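Local coordinates for RagB/SusD family nutrient uptake outer membrane protein (Bacteroides thetaiotaomicron, PDB 7KV2) that probably binds beta-glucans at the cell surface, as a SusD-family outer membrane protein that helps a gut bacterium capture and take up these glycans, at residues 324-327 / 328-332; 450-453 / 454-457; 185-188 / 189-193. One frame throughout, in Å; residues are numbered along the deposited sequence.

Contact 1 of 3, residues 324-327 / 328-332; sequences VRKE and TYERY
The N-terminus of helix 326-331 is where Val-324 and Arg-325 meet Thr-328, with Arg-325 at the N-cap position. The cap works through its backbone: Arg-325 O takes the amide of Thr-328 at 2.9 Å, with the donor well above the carbonyl plane and the N-H bent to 131°, and a weak, longer bond from Tyr-329 N reaches the same oxygen. A straighter i to i+4 bond follows, from Glu-330 N to Lys-326 O at 3.0 Å. Just before the helix, Val-324 lays CG1 against CG2 of Thr-328 at 3.7 Å, the two side chains crossing at about a right angle. The valine's CG1 is put there by a first torsion of 173°, which sets it opposite the backbone N. On the exposed side, the extended chain of Lys-326 runs past the carboxylate of Glu-330; its CE lies 3.3 Å from Glu-330 OE2, whereas NZ stays 4.2 Å from that oxygen, too far for a salt bridge, though the opposite charges probably still attract. Thr-328 OG1 hydrogen-bonds to Asp-80 O, and Arg-331 forms a salt bridge with the Asp-80 carboxylate. Around this short helix, Tyr-329 stacks on Phe-373 of strand 373-375 and touches Arg-339 of helix 337-342, Thr-328 packs on Cys-343 of strand 343-345, and Arg-331 leans on helix 446-456.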
# COMPACT_ATOMS: atom_id res chain seq x y z
N VAL A 324 3.21 -4.66 16.09
CA VAL A 324 1.79 -5.02 15.97
C VAL A 324 1.15 -4.95 17.38
O VAL A 324 1.74 -5.46 18.34
CB VAL A 324 1.61 -6.41 15.34
CG1 VAL A 324 0.14 -6.80 15.40
CG2 VAL A 324 2.19 -6.44 13.93
N ARG A 325 0.03 -4.23 17.49
CA ARG A 325 -0.72 -4.07 18.77
C ARG A 325 -1.14 -5.43 19.31
O ARG A 325 -1.57 -6.32 18.55
CB ARG A 325 -1.96 -3.20 18.56
CG ARG A 325 -1.64 -1.80 18.06
CD ARG A 325 -2.92 -1.03 17.95
NE ARG A 325 -2.73 0.35 17.51
CZ ARG A 325 -3.50 1.36 17.90
NH1 ARG A 325 -4.43 1.19 18.84
NH2 ARG A 325 -3.29 2.56 17.41
N LYS A 326 -0.96 -5.62 20.61
CA LYS A 326 -1.49 -6.81 21.32
C LYS A 326 -2.95 -7.01 20.92
O LYS A 326 -3.36 -8.17 20.66
CB LYS A 326 -1.31 -6.65 22.82
CG LYS A 326 -1.75 -7.82 23.69
CD LYS A 326 -1.59 -7.55 25.19
CE LYS A 326 -1.88 -8.78 26.03
NZ LYS A 326 -1.84 -8.47 27.48
N GLU A 327 -3.73 -5.93 20.82
CA GLU A 327 -5.17 -6.04 20.51
C GLU A 327 -5.39 -6.63 19.11
O GLU A 327 -6.42 -7.27 18.89
CB GLU A 327 -5.85 -4.67 20.65
CG GLU A 327 -5.82 -4.16 22.10
CD GLU A 327 -4.47 -3.73 22.68
OE1 GLU A 327 -3.57 -3.31 21.93
OE2 GLU A 327 -4.33 -3.75 23.90
N THR A 328 -4.45 -6.42 18.19
CA THR A 328 -4.54 -6.99 16.82
C THR A 328 -4.42 -8.50 16.92
O THR A 328 -5.27 -9.22 16.41
CB THR A 328 -3.47 -6.36 15.90
OG1 THR A 328 -3.76 -4.97 15.77
CG2 THR A 328 -3.42 -7.02 14.56
N TYR A 329 -3.46 -8.97 17.68
CA TYR A 329 -3.31 -10.43 17.87
C TYR A 329 -4.58 -11.04 18.51
O TYR A 329 -5.07 -12.14 18.06
CB TYR A 329 -2.10 -10.71 18.72
CG TYR A 329 -1.93 -12.17 19.05
CD1 TYR A 329 -1.22 -13.01 18.21
CD2 TYR A 329 -2.42 -12.69 20.24
CE1 TYR A 329 -1.01 -14.34 18.56
CE2 TYR A 329 -2.24 -14.02 20.58
CZ TYR A 329 -1.53 -14.85 19.74
OH TYR A 329 -1.36 -16.17 20.11
N GLU A 330 -5.11 -10.36 19.53
CA GLU A 330 -6.28 -10.84 20.33
C GLU A 330 -7.59 -10.80 19.55
O GLU A 330 -8.49 -11.51 19.97
CB GLU A 330 -6.45 -9.99 21.59
CG GLU A 330 -5.30 -10.16 22.53
CD GLU A 330 -5.40 -9.32 23.80
OE1 GLU A 330 -6.05 -8.24 23.77
OE2 GLU A 330 -4.73 -9.73 24.78
N ARG A 331 -7.72 -10.06 18.44
CA ARG A 331 -9.03 -9.96 17.73
C ARG A 331 -9.25 -11.21 16.88
O ARG A 331 -10.43 -11.50 16.57
CB ARG A 331 -9.16 -8.62 17.00
CG ARG A 331 -8.83 -8.58 15.52
CD ARG A 331 -9.25 -7.26 14.83
NE ARG A 331 -8.76 -6.08 15.57
CZ ARG A 331 -7.64 -5.39 15.27
NH1 ARG A 331 -6.87 -5.74 14.26
NH2 ARG A 331 -7.30 -4.34 16.00
N TYR A 332 -8.21 -12.00 16.60
CA TYR A 332 -8.28 -13.25 15.81
C TYR A 332 -8.75 -14.45 16.64
O TYR A 332 -8.27 -14.63 17.77
CB TYR A 332 -6.92 -13.62 15.20
CG TYR A 332 -6.50 -12.67 14.09
CD1 TYR A 332 -7.05 -12.76 12.81
CD2 TYR A 332 -5.66 -11.60 14.36
CE1 TYR A 332 -6.69 -11.86 11.81
CE2 TYR A 332 -5.29 -10.72 13.36
CZ TYR A 332 -5.83 -10.82 12.08
OH TYR A 332 -5.51 -9.88 11.11

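Contact 2 of 3, residues 450-453 / 454-457; sequences IEER and HLEF
Glu-451 and His-454, three residues apart on helix 446-456, meet carboxylate to imidazole with their planes turned 74° against each other. The bond is His-454 ND1 to Glu-451 OE1, 2.8 Å long with an N-H...O angle of 156°. Seen from the imidazole, the acceptor lies in the ring plane, at the edge; seen from the carboxylate, the nitrogen arrives on the syn side but 33° out of plane. Glu-451 reaches it by a fold in its chain: CG stands opposite the backbone N, and a bend at the second torsion brings the carboxylate round to the ring. The other ring nitrogen, NE2, bonds to OD1 of Asp-80, so His-454 is held at both ends and its ring rotation is fixed. With Glu-451 replaced by an alanine, ND1 would probably be left without this acceptor and the imidazole freer to turn about its remaining bond to Asp-80.

Leu-455 lies over the backbone beside this pair, its CG 3.3 Å from Glu-451 O. One turn on, Phe-457, the first residue to leave helical geometry, brings ring carbon CD2 to 4.0 Å from Arg-453 CB, and the CG of Glu-456 sits over the centre of one ring face. The polar ends of this buried turn are met by salt bridges: Arg-453 pairs with Asp-466 and Glu-407, Glu-452 with Arg-338, and Glu-456 with Arg-338, Arg-404 and Arg-435; Glu-456 also hydrogen-bonds Ser-406 OG. The turn touches helix 405-417 through Ile-450, Arg-453 and Phe-457, helix 463-469 through Ile-450, Arg-453 and His-454, and helix 326-331 through Arg-331, which meets Glu-451, His-454 and Leu-455.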
# COMPACT_ATOMS: atom_id res chain seq x y z
N ILE A 450 -16.69 -5.11 6.38
CA ILE A 450 -15.67 -4.13 6.79
C ILE A 450 -14.74 -4.81 7.81
O ILE A 450 -13.49 -4.63 7.71
CB ILE A 450 -16.33 -2.85 7.32
CG1 ILE A 450 -17.15 -2.17 6.22
CG2 ILE A 450 -15.28 -1.94 7.91
CD1 ILE A 450 -16.30 -1.81 5.02
N GLU A 451 -15.29 -5.59 8.73
CA GLU A 451 -14.44 -6.31 9.71
C GLU A 451 -13.61 -7.41 9.00
O GLU A 451 -12.48 -7.68 9.47
CB GLU A 451 -15.25 -6.77 10.90
CG GLU A 451 -14.40 -7.45 11.95
CD GLU A 451 -13.32 -6.63 12.65
OE1 GLU A 451 -13.16 -5.39 12.40
OE2 GLU A 451 -12.65 -7.23 13.50
N GLU A 452 -14.12 -8.04 7.94
CA GLU A 452 -13.32 -9.07 7.23
C GLU A 452 -12.13 -8.38 6.56
O GLU A 452 -11.05 -8.93 6.62
CB GLU A 452 -14.14 -9.84 6.20
CG GLU A 452 -13.46 -11.11 5.72
CD GLU A 452 -13.43 -12.21 6.76
OE1 GLU A 452 -14.34 -12.23 7.65
OE2 GLU A 452 -12.44 -12.99 6.74
N ARG A 453 -12.32 -7.19 5.98
CA ARG A 453 -11.21 -6.39 5.44
C ARG A 453 -10.17 -6.16 6.54
O ARG A 453 -8.96 -6.25 6.28
CB ARG A 453 -11.70 -5.07 4.86
CG ARG A 453 -12.64 -5.19 3.69
CD ARG A 453 -13.14 -3.83 3.23
NE ARG A 453 -12.07 -3.09 2.57
CZ ARG A 453 -11.72 -3.16 1.29
NH1 ARG A 453 -12.43 -3.83 0.38
NH2 ARG A 453 -10.65 -2.48 0.92
N HIS A 454 -10.64 -5.78 7.73
CA HIS A 454 -9.80 -5.45 8.90
C HIS A 454 -8.90 -6.67 9.22
O HIS A 454 -7.71 -6.48 9.46
CB HIS A 454 -10.72 -5.07 10.07
CG HIS A 454 -9.98 -4.54 11.25
ND1 HIS A 454 -10.55 -4.44 12.49
CD2 HIS A 454 -8.72 -4.06 11.35
CE1 HIS A 454 -9.69 -3.90 13.33
NE2 HIS A 454 -8.53 -3.68 12.66
N LEU A 455 -9.49 -7.85 9.24
CA LEU A 455 -8.78 -9.13 9.54
C LEU A 455 -7.80 -9.45 8.40
O LEU A 455 -6.72 -9.98 8.69
CB LEU A 455 -9.84 -10.23 9.68
CG LEU A 455 -10.77 -10.15 10.90
CD1 LEU A 455 -11.83 -11.25 10.84
CD2 LEU A 455 -10.01 -10.30 12.20
N GLU A 456 -8.17 -9.12 7.16
CA GLU A 456 -7.51 -9.57 5.91
C GLU A 456 -6.25 -8.74 5.57
O GLU A 456 -5.29 -9.31 5.01
CB GLU A 456 -8.53 -9.51 4.77
CG GLU A 456 -8.03 -10.05 3.46
CD GLU A 456 -7.70 -11.53 3.37
OE1 GLU A 456 -8.09 -12.30 4.28
OE2 GLU A 456 -7.00 -11.89 2.37
N PHE A 457 -6.24 -7.45 5.86
CA PHE A 457 -5.27 -6.49 5.27
C PHE A 457 -4.47 -5.72 6.31
O PHE A 457 -4.00 -4.65 5.99
CB PHE A 457 -6.02 -5.50 4.37
CG PHE A 457 -6.80 -6.12 3.23
CD1 PHE A 457 -6.13 -6.87 2.27
CD2 PHE A 457 -8.18 -6.00 3.15
CE1 PHE A 457 -6.83 -7.46 1.23
CE2 PHE A 457 -8.88 -6.59 2.11
CZ PHE A 457 -8.20 -7.32 1.16

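Contact 3 of 3, residues 185-188 / 189-193; sequences QLYE and KMVTS
Tyr-187 and Val-191 form the tight side of this stretch of helix 183-200. One methyl of the valine, CG1, sits over the face of the tyrosine ring, 4.2 Å from its centroid and 28° off the ring normal, a CH-pi contact; the other, CG2, comes to 3.8 Å from Tyr-187 OH. The valine's first torsion of 76° turns CG1 between the backbone N and the carbonyl carbon, a crowded position, and that brings it over the ring. At its far end the phenol is anchored through OH to Asp-233 OD2. Nearby, Leu-186 and Met-190 are also buried: CG of Leu-186 meets the sulfur SD of Met-190 at 3.8 Å, the methionine's CG having passed close over Leu-186 O on the way. Straight backbone bonds keep this face in step, the Val-191 amide reaching Tyr-187 O at 2.8 Å.

The opposite character belongs to Gln-185, Glu-188 and Lys-189, which are exposed. There the contacts are mostly of side-chain stems with backbone, as where Lys-189 CG lies 3.6 Å from Gln-185 O and its amine leads away. A polar tie here is at Glu-188 O, gripped twice by Thr-192: its hydroxyl OG1 donates at 3.0 Å and its amide N at 3.2 Å, from opposite faces of the carbonyl plane. The hydroxyl's proton is thus used within the helix.

Flanking the buried face are two helices: 217-231, where Tyr-187 meets Val-228 and Gln-231, Met-190 meets Ile-227 and Val-191 meets Tyr-224, and 137-162, where Leu-186 packs on Trp-159 and Met-190 on Asn-156.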
# COMPACT_ATOMS: atom_id res chain seq x y z
N GLN A 185 -12.70 17.74 -7.12
CA GLN A 185 -12.27 18.04 -8.51
C GLN A 185 -11.18 17.05 -8.94
O GLN A 185 -11.15 16.69 -10.10
CB GLN A 185 -11.73 19.47 -8.63
CG GLN A 185 -12.82 20.54 -8.56
CD GLN A 185 -12.24 21.92 -8.51
OE1 GLN A 185 -11.18 22.17 -7.93
NE2 GLN A 185 -12.93 22.86 -9.15
N LEU A 186 -10.27 16.66 -8.05
CA LEU A 186 -9.17 15.73 -8.45
C LEU A 186 -9.79 14.36 -8.74
O LEU A 186 -9.46 13.77 -9.78
CB LEU A 186 -8.09 15.72 -7.37
CG LEU A 186 -6.91 14.80 -7.67
CD1 LEU A 186 -6.30 15.03 -9.04
CD2 LEU A 186 -5.85 14.94 -6.60
N TYR A 187 -10.75 13.92 -7.92
CA TYR A 187 -11.49 12.65 -8.12
C TYR A 187 -12.04 12.62 -9.55
O TYR A 187 -11.90 11.63 -10.30
CB TYR A 187 -12.62 12.47 -7.09
CG TYR A 187 -13.53 11.33 -7.44
CD1 TYR A 187 -13.09 10.02 -7.27
CD2 TYR A 187 -14.73 11.54 -8.09
CE1 TYR A 187 -13.87 8.95 -7.65
CE2 TYR A 187 -15.52 10.47 -8.48
CZ TYR A 187 -15.08 9.17 -8.28
OH TYR A 187 -15.83 8.10 -8.63
N GLU A 188 -12.65 13.73 -9.95
CA GLU A 188 -13.26 13.86 -11.29
C GLU A 188 -12.21 13.61 -12.37
O GLU A 188 -12.54 12.85 -13.27
CB GLU A 188 -13.92 15.23 -11.43
CG GLU A 188 -15.25 15.29 -10.72
CD GLU A 188 -16.31 14.34 -11.23
OE1 GLU A 188 -16.30 14.02 -12.44
OE2 GLU A 188 -17.15 13.90 -10.39
N LYS A 189 -11.04 14.24 -12.28
CA LYS A 189 -9.96 14.04 -13.27
C LYS A 189 -9.52 12.57 -13.24
O LYS A 189 -9.29 11.95 -14.32
CB LYS A 189 -8.76 14.93 -12.97
CG LYS A 189 -9.02 16.43 -12.98
CD LYS A 189 -9.13 17.02 -14.36
CE LYS A 189 -9.12 18.53 -14.31
NZ LYS A 189 -9.86 19.10 -15.45
N MET A 190 -9.34 12.02 -12.02
CA MET A 190 -8.84 10.62 -11.85
C MET A 190 -9.82 9.63 -12.48
O MET A 190 -9.40 8.80 -13.31
CB MET A 190 -8.65 10.31 -10.37
CG MET A 190 -7.44 11.05 -9.81
SD MET A 190 -7.35 11.01 -7.99
CE MET A 190 -7.26 9.26 -7.62
N VAL A 191 -11.09 9.66 -12.09
CA VAL A 191 -12.05 8.63 -12.54
C VAL A 191 -12.26 8.74 -14.05
O VAL A 191 -12.32 7.68 -14.70
CB VAL A 191 -13.35 8.66 -11.71
CG1 VAL A 191 -14.28 9.81 -12.07
CG2 VAL A 191 -14.05 7.32 -11.86
N THR A 192 -12.30 9.95 -14.62
CA THR A 192 -12.46 10.14 -16.08
C THR A 192 -11.24 9.56 -16.82
O THR A 192 -11.45 8.89 -17.83
CB THR A 192 -12.69 11.62 -16.43
OG1 THR A 192 -13.91 11.98 -15.80
CG2 THR A 192 -12.82 11.87 -17.92
N SER A 193 -10.02 9.78 -16.32
CA SER A 193 -8.78 9.18 -16.89
C SER A 193 -8.86 7.65 -16.91
O SER A 193 -8.50 7.05 -17.92
CB SER A 193 -7.55 9.63 -16.14
OG SER A 193 -7.27 10.99 -16.40

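Along the chain contact 3 comes first, then contact 1, then contact 2. Contacts 1 and 2 both belong to the SusD family region and lie on the same side of the chain's centre, their own centres about 13 Å apart. Helices 326-331 and 446-456 meet there directly: Tyr-332 OH probably hydrogen-bonds to Leu-455 O at 2.7 Å, and Arg-331 of contact 1 and His-454 of contact 2 both bind the Asp-80 carboxylate, tying an early part of the chain to this junction. Contact 3, in the N-terminal starch-binding family region, lies about 37 Å centre to centre from contact 1, across the chain's centre, and 27 Å from contact 2, touching neither.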